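Local coordinates for phosphoinositide 3-kinase adapter protein 1 (Homo sapiens, PDB 5FOR), which links B-cell receptor and Toll-like receptor signalling to the phosphoinositide 3-kinase-Akt pathway, as an adapter that docks the kinase's regulatory subunit, at residues R87-P92 with D110-W115; V102-E107 with W118-C123. All coordinates share one frame; numbering follows the deposited sequence.

In the fold
Both interactions lie in the TIR domain, which is built round a five-stranded parallel sheet, and both involve the long connection between strand 95-99 and the outermost strand 119-121. In chain order the segments alternate: 87-92, at the end of helix 82-88, then 102-107, 110-115 and finally 118-123. Interaction 1 lays the middle of the connection against the helix end, whereas interaction 2 brings its start beside strand 119-121. Their centres are about 13 Å apart, and they touch. W115 NE1 probably hydrogen-bonds to D104 OD1 at 2.9 Å, and the W118 ring packs on F89, P92 and F112. The connection is thus packed against the helix end and, through R97, associated with the sheet edge.

Interaction 1. Residues R87-P92 with D110-W115; sequences RAFHPP and DFFPDW
The phenyl rings of F89 and F112 meet obliquely, their planes 36° apart and their centroids 5.5 Å from each other. CD2 of F89 makes the nearest approach, 3.6 Å from CE1 of F112, and also touches CZ. F112 is enclosed further by F76, edge-to-face, and by L82, L85 and Q86 of helix 82-88, while F89 touches V64 and V66 of the central strand 63-68. The imidazole of H90 carries CB of P91 over the centre of one face, and a water sits in plane at its edge.

That water lies 2.7 Å from H90 ND1 and 2.4 Å from D114 OD2; the second distance is shorter than a usual hydrogen bond, which makes the bridge doubtful in its details. With D114 CG anti to its carbonyl carbon (chi1 -73°), the carboxylate is carried obliquely across the P92 ring, whose CD lies 3.7 Å from OD2. Nearer the backbone, D114 CB meets P92 CB at 3.9 Å. A cis peptide bond precedes P91, and F89, the first residue past the helix, centres an inverse gamma turn. In the other segment, F112 to W115 form a type I beta turn. The contact thus sets the TIR-domain connection between strands 95-99 and 119-121 against the end of helix 82-88, pairing buried aromatic rings with a polar margin where D114 OD2, 4.5 Å from H90 ND1 and not in contact with it, may favour a protonated imidazole.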
# COMPACT_ATOMS: atom_id res chain seq x y z
N ARG A 87 -1.69 -12.61 -0.83
CA ARG A 87 -0.64 -13.24 -1.67
C ARG A 87 0.10 -11.98 -2.18
O ARG A 87 1.32 -11.97 -2.20
CB ARG A 87 -1.16 -14.19 -2.83
CG ARG A 87 -0.09 -14.99 -3.81
CD ARG A 87 0.59 -16.27 -3.15
NE ARG A 87 0.15 -17.64 -3.55
CZ ARG A 87 1.04 -18.56 -3.96
NH1 ARG A 87 2.36 -18.23 -3.94
NH2 ARG A 87 0.69 -19.82 -4.26
N ALA A 88 -0.62 -10.87 -2.42
CA ALA A 88 -0.03 -9.58 -2.87
C ALA A 88 0.83 -8.86 -1.80
O ALA A 88 1.92 -8.35 -2.08
CB ALA A 88 -1.14 -8.62 -3.33
N PHE A 89 0.32 -8.82 -0.58
CA PHE A 89 0.97 -8.07 0.50
C PHE A 89 1.97 -8.97 1.20
O PHE A 89 1.85 -9.25 2.40
CB PHE A 89 -0.05 -7.54 1.51
CG PHE A 89 -1.06 -6.61 0.92
CD1 PHE A 89 -0.88 -6.06 -0.35
CD2 PHE A 89 -2.19 -6.26 1.65
CE1 PHE A 89 -1.81 -5.19 -0.87
CE2 PHE A 89 -3.12 -5.39 1.14
CZ PHE A 89 -2.94 -4.86 -0.13
N HIS A 90 2.93 -9.43 0.43
CA HIS A 90 3.87 -10.45 0.85
C HIS A 90 5.09 -10.38 -0.07
O HIS A 90 4.94 -10.02 -1.24
CB HIS A 90 3.21 -11.82 0.78
CG HIS A 90 4.13 -12.93 1.16
ND1 HIS A 90 4.33 -13.31 2.47
CD2 HIS A 90 4.93 -13.72 0.40
CE1 HIS A 90 5.20 -14.30 2.50
NE2 HIS A 90 5.58 -14.57 1.26
N PRO A 91 6.30 -10.66 0.46
CA PRO A 91 6.66 -10.90 1.86
C PRO A 91 6.66 -9.61 2.71
O PRO A 91 6.64 -8.51 2.15
CB PRO A 91 8.06 -11.52 1.75
CG PRO A 91 8.62 -10.99 0.50
CD PRO A 91 7.45 -10.82 -0.44
N PRO A 92 6.69 -9.75 4.06
CA PRO A 92 6.43 -8.57 4.89
C PRO A 92 7.47 -7.45 4.75
O PRO A 92 7.10 -6.29 4.97
CB PRO A 92 6.45 -9.12 6.32
CG PRO A 92 7.26 -10.35 6.23
CD PRO A 92 6.94 -10.94 4.88
N ASP A 110 -5.48 -11.26 12.10
CA ASP A 110 -6.40 -12.27 11.58
C ASP A 110 -6.52 -12.22 10.07
O ASP A 110 -6.83 -13.23 9.44
CB ASP A 110 -7.79 -12.10 12.19
CG ASP A 110 -7.83 -12.42 13.66
OD1 ASP A 110 -6.92 -13.14 14.12
OD2 ASP A 110 -8.75 -11.95 14.35
N PHE A 111 -6.27 -11.05 9.48
CA PHE A 111 -6.34 -10.91 8.03
C PHE A 111 -4.97 -11.10 7.41
O PHE A 111 -4.84 -11.74 6.38
CB PHE A 111 -6.94 -9.55 7.66
CG PHE A 111 -8.35 -9.38 8.14
CD1 PHE A 111 -8.61 -8.98 9.44
CD2 PHE A 111 -9.42 -9.66 7.30
CE1 PHE A 111 -9.92 -8.84 9.89
CE2 PHE A 111 -10.72 -9.51 7.74
CZ PHE A 111 -10.98 -9.11 9.04
N PHE A 112 -3.94 -10.55 8.04
CA PHE A 112 -2.59 -10.71 7.53
C PHE A 112 -1.69 -11.14 8.67
O PHE A 112 -1.45 -10.39 9.61
CB PHE A 112 -2.09 -9.42 6.86
CG PHE A 112 -3.02 -8.88 5.83
CD1 PHE A 112 -2.94 -9.31 4.51
CD2 PHE A 112 -4.00 -7.95 6.16
CE1 PHE A 112 -3.81 -8.82 3.56
CE2 PHE A 112 -4.88 -7.46 5.20
CZ PHE A 112 -4.79 -7.90 3.91
N PRO A 113 -1.21 -12.39 8.59
CA PRO A 113 -0.48 -12.98 9.72
C PRO A 113 0.86 -12.31 9.99
O PRO A 113 1.23 -12.20 11.15
CB PRO A 113 -0.30 -14.45 9.29
CG PRO A 113 -1.38 -14.68 8.29
CD PRO A 113 -1.52 -13.38 7.55
N ASP A 114 1.56 -11.84 8.96
CA ASP A 114 2.82 -11.11 9.14
C ASP A 114 2.67 -9.59 9.31
O ASP A 114 3.64 -8.85 9.14
CB ASP A 114 3.76 -11.37 7.97
CG ASP A 114 4.35 -12.76 7.99
OD1 ASP A 114 4.27 -13.43 9.04
OD2 ASP A 114 4.91 -13.20 6.96
N TRP A 115 1.46 -9.14 9.67
CA TRP A 115 1.11 -7.72 9.78
C TRP A 115 2.07 -6.90 10.63
O TRP A 115 2.42 -5.76 10.29
CB TRP A 115 -0.30 -7.60 10.36
CG TRP A 115 -0.81 -6.18 10.63
CD1 TRP A 115 -0.66 -5.45 11.79
CD2 TRP A 115 -1.58 -5.36 9.73
NE1 TRP A 115 -1.29 -4.23 11.66
CE2 TRP A 115 -1.84 -4.15 10.43
CE3 TRP A 115 -2.06 -5.53 8.44
CZ2 TRP A 115 -2.59 -3.13 9.84
CZ3 TRP A 115 -2.80 -4.52 7.87
CH2 TRP A 115 -3.07 -3.33 8.58
O HOH W 1 3.52 -12.91 4.97

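Interaction 2. Residues V102-E107 with W118-C123; sequences VRDSEE and WQELTC
D104 sets its carboxylate across the end of E120, the two planes nearly perpendicular at 83°. OD2 of D104 comes within 3.1 Å of E120 OE1; both are acceptors, so this is a close approach of like charges and no hydrogen bond joins them. OE1 also stands 3.3 Å from D104 CG. E120 reaches across on an extended chain, its CG anti to the backbone N (chi1 -172°). What makes the encounter tolerable is probably R97, whose NE forms a salt bridge with E120 OE1 and whose NH2 makes a long, weak ion pair with D104 OD2. R97 belongs to strand 95-99, the neighbour of strand 119-121 in the parallel TIR-domain sheet, and the two strands are joined by backbone hydrogen bonds from R97 to Q119 and L121. At 2.6 Å, D104 OD1 accepts the backbone N of S105, which comes 48° out of the carboxylate plane; the indole N-H of W115 is probably its second partner. An alanine in place of D104 would probably leave W115 NE1 and S105 N without this acceptor and take from R97 its weak second carboxylate.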
# COMPACT_ATOMS: atom_id res chain seq x y z
N VAL A 102 -7.13 5.30 10.64
CA VAL A 102 -7.36 3.97 11.16
C VAL A 102 -6.31 3.69 12.23
O VAL A 102 -5.10 3.71 11.95
CB VAL A 102 -7.29 2.88 10.06
CG1 VAL A 102 -7.34 1.50 10.71
CG2 VAL A 102 -8.39 3.05 8.99
N ARG A 103 -6.77 3.40 13.43
CA ARG A 103 -5.87 3.05 14.53
C ARG A 103 -5.29 1.64 14.25
O ARG A 103 -6.01 0.78 13.74
CB ARG A 103 -6.64 3.15 15.86
CG ARG A 103 -5.81 2.97 17.09
CD ARG A 103 -6.70 2.75 18.33
NE ARG A 103 -7.16 4.01 18.88
CZ ARG A 103 -6.73 4.53 20.03
NH1 ARG A 103 -5.86 3.86 20.80
NH2 ARG A 103 -7.19 5.70 20.43
N ASP A 104 -4.00 1.40 14.50
CA ASP A 104 -3.46 0.04 14.33
C ASP A 104 -4.15 -0.88 15.33
O ASP A 104 -4.65 -0.41 16.34
CB ASP A 104 -1.93 0.00 14.53
CG ASP A 104 -1.32 -1.38 14.24
OD1 ASP A 104 -1.99 -2.25 13.65
OD2 ASP A 104 -0.14 -1.60 14.59
N SER A 105 -4.17 -2.18 15.06
CA SER A 105 -4.92 -3.11 15.91
C SER A 105 -4.50 -4.58 15.77
O SER A 105 -4.00 -5.01 14.73
CB SER A 105 -6.41 -2.99 15.63
OG SER A 105 -7.13 -3.90 16.44
N GLU A 106 -4.72 -5.34 16.83
CA GLU A 106 -4.38 -6.76 16.89
C GLU A 106 -5.28 -7.59 15.97
O GLU A 106 -4.86 -8.65 15.49
CB GLU A 106 -4.50 -7.27 18.33
CG GLU A 106 -3.54 -6.59 19.29
CD GLU A 106 -2.40 -7.51 19.69
OE1 GLU A 106 -1.43 -7.63 18.91
OE2 GLU A 106 -2.48 -8.11 20.78
N GLU A 107 -6.49 -7.10 15.72
CA GLU A 107 -7.41 -7.76 14.78
C GLU A 107 -6.85 -7.94 13.37
O GLU A 107 -7.25 -8.88 12.67
CB GLU A 107 -8.72 -7.00 14.64
CG GLU A 107 -9.41 -6.55 15.89
CD GLU A 107 -10.73 -5.91 15.53
OE1 GLU A 107 -11.60 -6.64 15.00
OE2 GLU A 107 -10.89 -4.69 15.74
N TRP A 118 5.32 -5.50 8.92
CA TRP A 118 5.34 -4.41 7.96
C TRP A 118 5.96 -3.19 8.63
O TRP A 118 5.93 -2.99 9.85
CB TRP A 118 3.94 -4.06 7.43
CG TRP A 118 3.19 -5.20 6.84
CD1 TRP A 118 3.61 -6.48 6.74
CD2 TRP A 118 1.85 -5.16 6.29
NE1 TRP A 118 2.63 -7.26 6.16
CE2 TRP A 118 1.56 -6.47 5.85
CE3 TRP A 118 0.92 -4.15 6.07
CZ2 TRP A 118 0.35 -6.79 5.23
CZ3 TRP A 118 -0.28 -4.47 5.46
CH2 TRP A 118 -0.55 -5.78 5.04
N GLN A 119 6.59 -2.42 7.79
CA GLN A 119 6.89 -1.03 8.02
C GLN A 119 5.62 -0.18 8.10
O GLN A 119 4.77 -0.20 7.21
CB GLN A 119 7.86 -0.72 6.90
CG GLN A 119 8.56 0.53 6.56
CD GLN A 119 10.00 0.25 6.20
OE1 GLN A 119 10.54 0.80 5.27
NE2 GLN A 119 10.67 -0.18 7.20
N GLU A 120 5.48 0.52 9.23
CA GLU A 120 4.28 1.34 9.45
C GLU A 120 4.56 2.84 9.44
O GLU A 120 5.52 3.31 10.04
CB GLU A 120 3.61 0.96 10.78
CG GLU A 120 2.24 1.64 11.00
CD GLU A 120 1.50 1.13 12.26
OE1 GLU A 120 0.74 0.13 12.18
OE2 GLU A 120 1.70 1.73 13.35
N LEU A 121 3.70 3.59 8.78
CA LEU A 121 3.84 5.04 8.79
C LEU A 121 2.59 5.75 9.27
O LEU A 121 1.46 5.24 9.16
CB LEU A 121 4.19 5.56 7.39
CG LEU A 121 5.40 4.93 6.71
CD1 LEU A 121 5.39 5.31 5.24
CD2 LEU A 121 6.65 5.43 7.37
N THR A 122 2.79 6.95 9.77
CA THR A 122 1.69 7.79 10.20
C THR A 122 1.58 9.08 9.39
O THR A 122 2.50 9.46 8.65
CB THR A 122 1.84 8.13 11.68
OG1 THR A 122 2.91 9.07 11.83
CG2 THR A 122 2.16 6.87 12.48
N CYS A 123 0.44 9.74 9.54
CA CYS A 123 0.10 11.04 8.96
C CYS A 123 0.93 12.20 9.46
O CYS A 123 0.91 13.27 8.86
CB CYS A 123 -1.38 11.36 9.22
SG CYS A 123 -2.54 10.34 8.22